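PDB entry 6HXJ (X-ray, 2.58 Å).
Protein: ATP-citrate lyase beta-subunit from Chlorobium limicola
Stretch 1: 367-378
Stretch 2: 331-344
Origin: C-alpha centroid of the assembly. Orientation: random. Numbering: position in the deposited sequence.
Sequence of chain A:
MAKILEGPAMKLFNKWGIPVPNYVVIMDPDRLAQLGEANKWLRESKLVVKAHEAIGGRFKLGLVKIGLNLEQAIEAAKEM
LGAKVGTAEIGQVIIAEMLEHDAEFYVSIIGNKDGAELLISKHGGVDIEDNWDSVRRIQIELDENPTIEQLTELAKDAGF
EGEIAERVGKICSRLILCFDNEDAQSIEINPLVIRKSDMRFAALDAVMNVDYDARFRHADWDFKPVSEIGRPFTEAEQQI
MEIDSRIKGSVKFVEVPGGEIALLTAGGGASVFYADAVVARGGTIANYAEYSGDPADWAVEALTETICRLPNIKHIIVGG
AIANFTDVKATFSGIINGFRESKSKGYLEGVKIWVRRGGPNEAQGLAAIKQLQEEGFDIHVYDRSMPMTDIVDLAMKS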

# COMPACT_ATOMS: atom_id res chain seq x y z
N ALA A 367 -8.28 31.89 -42.05
CA ALA A 367 -7.90 33.10 -41.30
C ALA A 367 -6.39 33.13 -41.08
O ALA A 367 -5.77 34.19 -41.23
CB ALA A 367 -8.63 33.14 -39.96
N ALA A 368 -5.78 31.97 -40.78
CA ALA A 368 -4.34 31.81 -40.59
C ALA A 368 -3.57 32.10 -41.89
O ALA A 368 -2.55 32.77 -41.86
CB ALA A 368 -4.04 30.41 -40.09
N ILE A 369 -4.10 31.65 -43.03
CA ILE A 369 -3.49 31.86 -44.34
C ILE A 369 -3.62 33.35 -44.83
O ILE A 369 -2.70 33.85 -45.46
CB ILE A 369 -4.02 30.78 -45.34
CG1 ILE A 369 -3.09 30.60 -46.58
CG2 ILE A 369 -5.46 30.96 -45.78
CD1 ILE A 369 -2.03 29.52 -46.52
N LYS A 370 -4.74 34.03 -44.52
CA LYS A 370 -4.96 35.43 -44.90
C LYS A 370 -4.11 36.36 -44.02
O LYS A 370 -3.82 37.48 -44.43
CB LYS A 370 -6.46 35.81 -44.88
CG LYS A 370 -6.81 36.97 -45.80
CD LYS A 370 -8.31 37.06 -46.15
CE LYS A 370 -8.62 38.16 -47.15
NZ LYS A 370 -8.09 37.87 -48.52
N GLN A 371 -3.66 35.89 -42.83
CA GLN A 371 -2.76 36.68 -41.98
C GLN A 371 -1.44 36.82 -42.73
O GLN A 371 -0.84 37.89 -42.65
CB GLN A 371 -2.52 35.99 -40.64
CG GLN A 371 -1.58 36.71 -39.69
CD GLN A 371 -1.32 35.91 -38.44
OE1 GLN A 371 -1.03 34.70 -38.48
NE2 GLN A 371 -1.37 36.58 -37.30
N LEU A 372 -1.02 35.78 -43.48
CA LEU A 372 0.20 35.83 -44.27
C LEU A 372 0.30 37.07 -45.17
O LEU A 372 1.39 37.35 -45.66
CB LEU A 372 0.47 34.56 -45.07
CG LEU A 372 1.06 33.38 -44.33
CD1 LEU A 372 1.06 32.15 -45.22
CD2 LEU A 372 2.48 33.63 -43.92
N GLN A 373 -0.78 37.86 -45.32
CA GLN A 373 -0.78 39.15 -46.02
C GLN A 373 0.04 40.20 -45.26
O GLN A 373 0.68 41.04 -45.91
CB GLN A 373 -2.22 39.70 -46.21
CG GLN A 373 -2.98 39.11 -47.39
CD GLN A 373 -4.47 39.41 -47.43
OE1 GLN A 373 -5.24 38.64 -47.98
NE2 GLN A 373 -4.92 40.55 -46.89
N GLU A 374 0.04 40.16 -43.92
CA GLU A 374 0.77 41.20 -43.20
C GLU A 374 2.30 40.91 -43.20
O GLU A 374 3.09 41.83 -43.03
CB GLU A 374 0.19 41.59 -41.82
CG GLU A 374 0.06 40.56 -40.72
CD GLU A 374 -1.22 40.67 -39.90
OE1 GLU A 374 -2.17 39.91 -40.17
OE2 GLU A 374 -1.28 41.56 -39.02
N GLU A 375 2.69 39.67 -43.55
CA GLU A 375 4.07 39.25 -43.67
C GLU A 375 4.65 39.57 -45.06
O GLU A 375 5.79 39.21 -45.33
CB GLU A 375 4.21 37.76 -43.33
CG GLU A 375 4.00 37.46 -41.85
CD GLU A 375 3.82 35.99 -41.53
OE1 GLU A 375 2.77 35.63 -40.96
OE2 GLU A 375 4.75 35.21 -41.82
N GLY A 376 3.88 40.27 -45.89
CA GLY A 376 4.31 40.72 -47.22
C GLY A 376 4.04 39.81 -48.40
O GLY A 376 4.52 40.08 -49.51
N PHE A 377 3.26 38.73 -48.19
CA PHE A 377 2.90 37.77 -49.24
C PHE A 377 1.77 38.33 -50.10
O PHE A 377 0.78 38.83 -49.55
CB PHE A 377 2.44 36.44 -48.61
CG PHE A 377 3.53 35.58 -48.04
CD1 PHE A 377 4.15 34.60 -48.80
CD2 PHE A 377 3.90 35.69 -46.70
CE1 PHE A 377 5.14 33.79 -48.26
CE2 PHE A 377 4.91 34.89 -46.16
CZ PHE A 377 5.51 33.93 -46.94
N ASP A 378 1.90 38.19 -51.44
CA ASP A 378 0.86 38.59 -52.41
C ASP A 378 -0.19 37.42 -52.49
O ASP A 378 -0.37 36.76 -53.52
CB ASP A 378 1.51 38.90 -53.78
CG ASP A 378 0.72 39.81 -54.70
OD1 ASP A 378 -0.48 39.53 -54.93
OD2 ASP A 378 1.32 40.75 -55.26
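Stretch 2, residues 331-344: TFSGIINGFRESKS

Residues 331-344 form one continuous helix, already under way when the stretch begins, with regular i to i+4 backbone hydrogen bonds from Thr-331 O to Ser-344 N. It runs alongside the helix that contains residues 367-371, in the same direction: the two axes are inclined by only 13° and approach to 9.8 Å. The CA atoms of Ile-369 and Ile-336 lie 6.5 Å apart, and those of Ala-368 and Ser-333 7.6 Å apart. Beyond the regular helix, stretch 1 passes through a type I turn from Gln-373 to Gly-376, and the register is resumed at Phe-377, whose CA lies 8.6 Å from that of Lys-343. The contact buries 603 Å², both sides summed.

Apolar packing joins the helical portions. Ile-369 is a knob in a hole formed by Phe-332, Ile-335, Ile-336 and Phe-339. Its CD1 lies 3.6 Å from Ile-336 CG1, while its CG2 lies 3.8 Å from Phe-332 CE2. Ile-336, in the m rotamer and directed toward stretch 1, also meets its neighbours on that side: its CD1 is 3.6 Å from Ala-368 CB, and its CG1 is 3.7 Å from Leu-372 CD1. The same Leu-372 CD1 approaches the edge of the Phe-339 ring, 4.2 Å from CD2.

Further along, the ring of Phe-377 closes the apolar contact. Its CE1 packs 4.1 Å from Phe-339 CB, and Phe-339 O meets the ring edge, 3.4 Å from CZ. Lys-343 covers one face of this ring. Its CD makes a CH-pi contact 4.0 Å from the Phe-377 ring centroid, and its NZ stands 4.4 Å from the same centroid, 18° off the ring normal, in a cation-pi interaction. The aliphatic chain and the charge thus share a single aromatic surface.

Polar contacts gather around the turn. Lys-343 NZ donates a weak hydrogen bond to Glu-375 O at 2.8 Å, tying the helix to the turn backbone. The absence of a side chain at Gly-376 matters here, since a CB would fall 2.8 Å from Lys-343 NZ; the positive phi of 91° independently calls for glycine. One helical turn before Lys-343, the CA-to-CB bond of Arg-340 points sideways, but the end of its side chain comes nearer to stretch 1. Its NH1 forms a salt bridge with Glu-375 OE1 at 2.9 Å, accompanied by a weak hydrogen bond from Arg-340 NH1 to Glu-375 OE2 at 3.4 Å.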

# COMPACT_ATOMS: atom_id res chain seq x y z
N THR A 331 -3.41 21.17 -41.91
CA THR A 331 -2.77 21.15 -43.23
C THR A 331 -2.35 22.54 -43.68
O THR A 331 -1.29 22.65 -44.30
CB THR A 331 -3.59 20.43 -44.29
OG1 THR A 331 -4.94 20.89 -44.26
CG2 THR A 331 -3.53 18.90 -44.16
N PHE A 332 -3.15 23.58 -43.37
CA PHE A 332 -2.80 24.95 -43.71
C PHE A 332 -1.67 25.44 -42.85
O PHE A 332 -0.91 26.25 -43.34
CB PHE A 332 -3.99 25.92 -43.68
CG PHE A 332 -4.69 26.06 -45.01
CD1 PHE A 332 -4.60 25.05 -45.97
CD2 PHE A 332 -5.42 27.20 -45.32
CE1 PHE A 332 -5.22 25.18 -47.22
CE2 PHE A 332 -6.06 27.32 -46.56
CZ PHE A 332 -5.95 26.31 -47.50
N SER A 333 -1.49 24.92 -41.61
CA SER A 333 -0.34 25.32 -40.80
C SER A 333 0.98 24.79 -41.41
O SER A 333 1.99 25.50 -41.41
CB SER A 333 -0.51 24.89 -39.34
OG SER A 333 -0.08 23.56 -39.09
N GLY A 334 0.93 23.58 -41.97
CA GLY A 334 2.05 22.95 -42.65
C GLY A 334 2.41 23.72 -43.91
O GLY A 334 3.58 23.91 -44.18
N ILE A 335 1.37 24.21 -44.66
CA ILE A 335 1.48 25.04 -45.88
C ILE A 335 2.07 26.40 -45.52
O ILE A 335 3.00 26.86 -46.19
CB ILE A 335 0.14 25.19 -46.71
CG1 ILE A 335 -0.34 23.83 -47.27
CG2 ILE A 335 0.27 26.21 -47.87
CD1 ILE A 335 -1.74 23.81 -47.85
N ILE A 336 1.55 27.02 -44.44
CA ILE A 336 2.00 28.32 -43.94
C ILE A 336 3.47 28.23 -43.52
O ILE A 336 4.26 29.05 -43.98
CB ILE A 336 1.08 28.90 -42.81
CG1 ILE A 336 -0.31 29.27 -43.34
CG2 ILE A 336 1.72 30.13 -42.13
CD1 ILE A 336 -1.38 29.40 -42.27
N ASN A 337 3.82 27.22 -42.70
CA ASN A 337 5.20 26.99 -42.25
C ASN A 337 6.18 26.85 -43.42
O ASN A 337 7.19 27.55 -43.45
CB ASN A 337 5.27 25.84 -41.26
CG ASN A 337 4.89 26.33 -39.90
OD1 ASN A 337 5.51 27.27 -39.36
ND2 ASN A 337 3.79 25.80 -39.36
N GLY A 338 5.79 26.07 -44.42
CA GLY A 338 6.55 25.88 -45.65
C GLY A 338 6.63 27.12 -46.52
O GLY A 338 7.60 27.28 -47.27
N PHE A 339 5.62 28.01 -46.46
CA PHE A 339 5.61 29.28 -47.20
C PHE A 339 6.55 30.28 -46.54
O PHE A 339 7.24 31.01 -47.23
CB PHE A 339 4.20 29.88 -47.29
CG PHE A 339 3.34 29.41 -48.43
CD1 PHE A 339 3.91 28.88 -49.59
CD2 PHE A 339 1.97 29.55 -48.38
CE1 PHE A 339 3.12 28.45 -50.66
CE2 PHE A 339 1.17 29.14 -49.46
CZ PHE A 339 1.75 28.58 -50.59
N ARG A 340 6.57 30.29 -45.19
CA ARG A 340 7.41 31.13 -44.35
C ARG A 340 8.87 30.70 -44.51
O ARG A 340 9.76 31.56 -44.63
CB ARG A 340 6.98 30.99 -42.88
CG ARG A 340 5.68 31.73 -42.54
CD ARG A 340 5.62 32.16 -41.10
NE ARG A 340 4.79 31.34 -40.19
CZ ARG A 340 3.63 31.74 -39.68
NH1 ARG A 340 3.07 32.88 -40.07
NH2 ARG A 340 2.97 30.94 -38.85
N GLU A 341 9.11 29.37 -44.55
CA GLU A 341 10.44 28.76 -44.72
C GLU A 341 11.03 29.11 -46.10
O GLU A 341 12.20 29.46 -46.23
CB GLU A 341 10.33 27.23 -44.54
CG GLU A 341 11.65 26.54 -44.18
CD GLU A 341 12.64 26.17 -45.28
OE1 GLU A 341 12.33 26.38 -46.48
OE2 GLU A 341 13.72 25.65 -44.94
N SER A 342 10.19 29.05 -47.11
CA SER A 342 10.55 29.32 -48.49
C SER A 342 10.77 30.81 -48.74
O SER A 342 11.66 31.16 -49.51
CB SER A 342 9.46 28.78 -49.42
OG SER A 342 9.29 27.39 -49.23
N LYS A 343 9.95 31.68 -48.10
CA LYS A 343 10.04 33.14 -48.23
C LYS A 343 11.26 33.73 -47.57
O LYS A 343 11.78 34.75 -48.06
CB LYS A 343 8.80 33.86 -47.72
CG LYS A 343 8.56 35.14 -48.53
CD LYS A 343 8.16 36.33 -47.68
CE LYS A 343 7.63 37.42 -48.57
NZ LYS A 343 6.92 38.45 -47.78
N SER A 344 11.71 33.13 -46.46
CA SER A 344 12.92 33.57 -45.75
C SER A 344 14.16 33.22 -46.56
O SER A 344 15.10 34.01 -46.56
CB SER A 344 12.98 32.99 -44.33
OG SER A 344 12.88 31.58 -44.32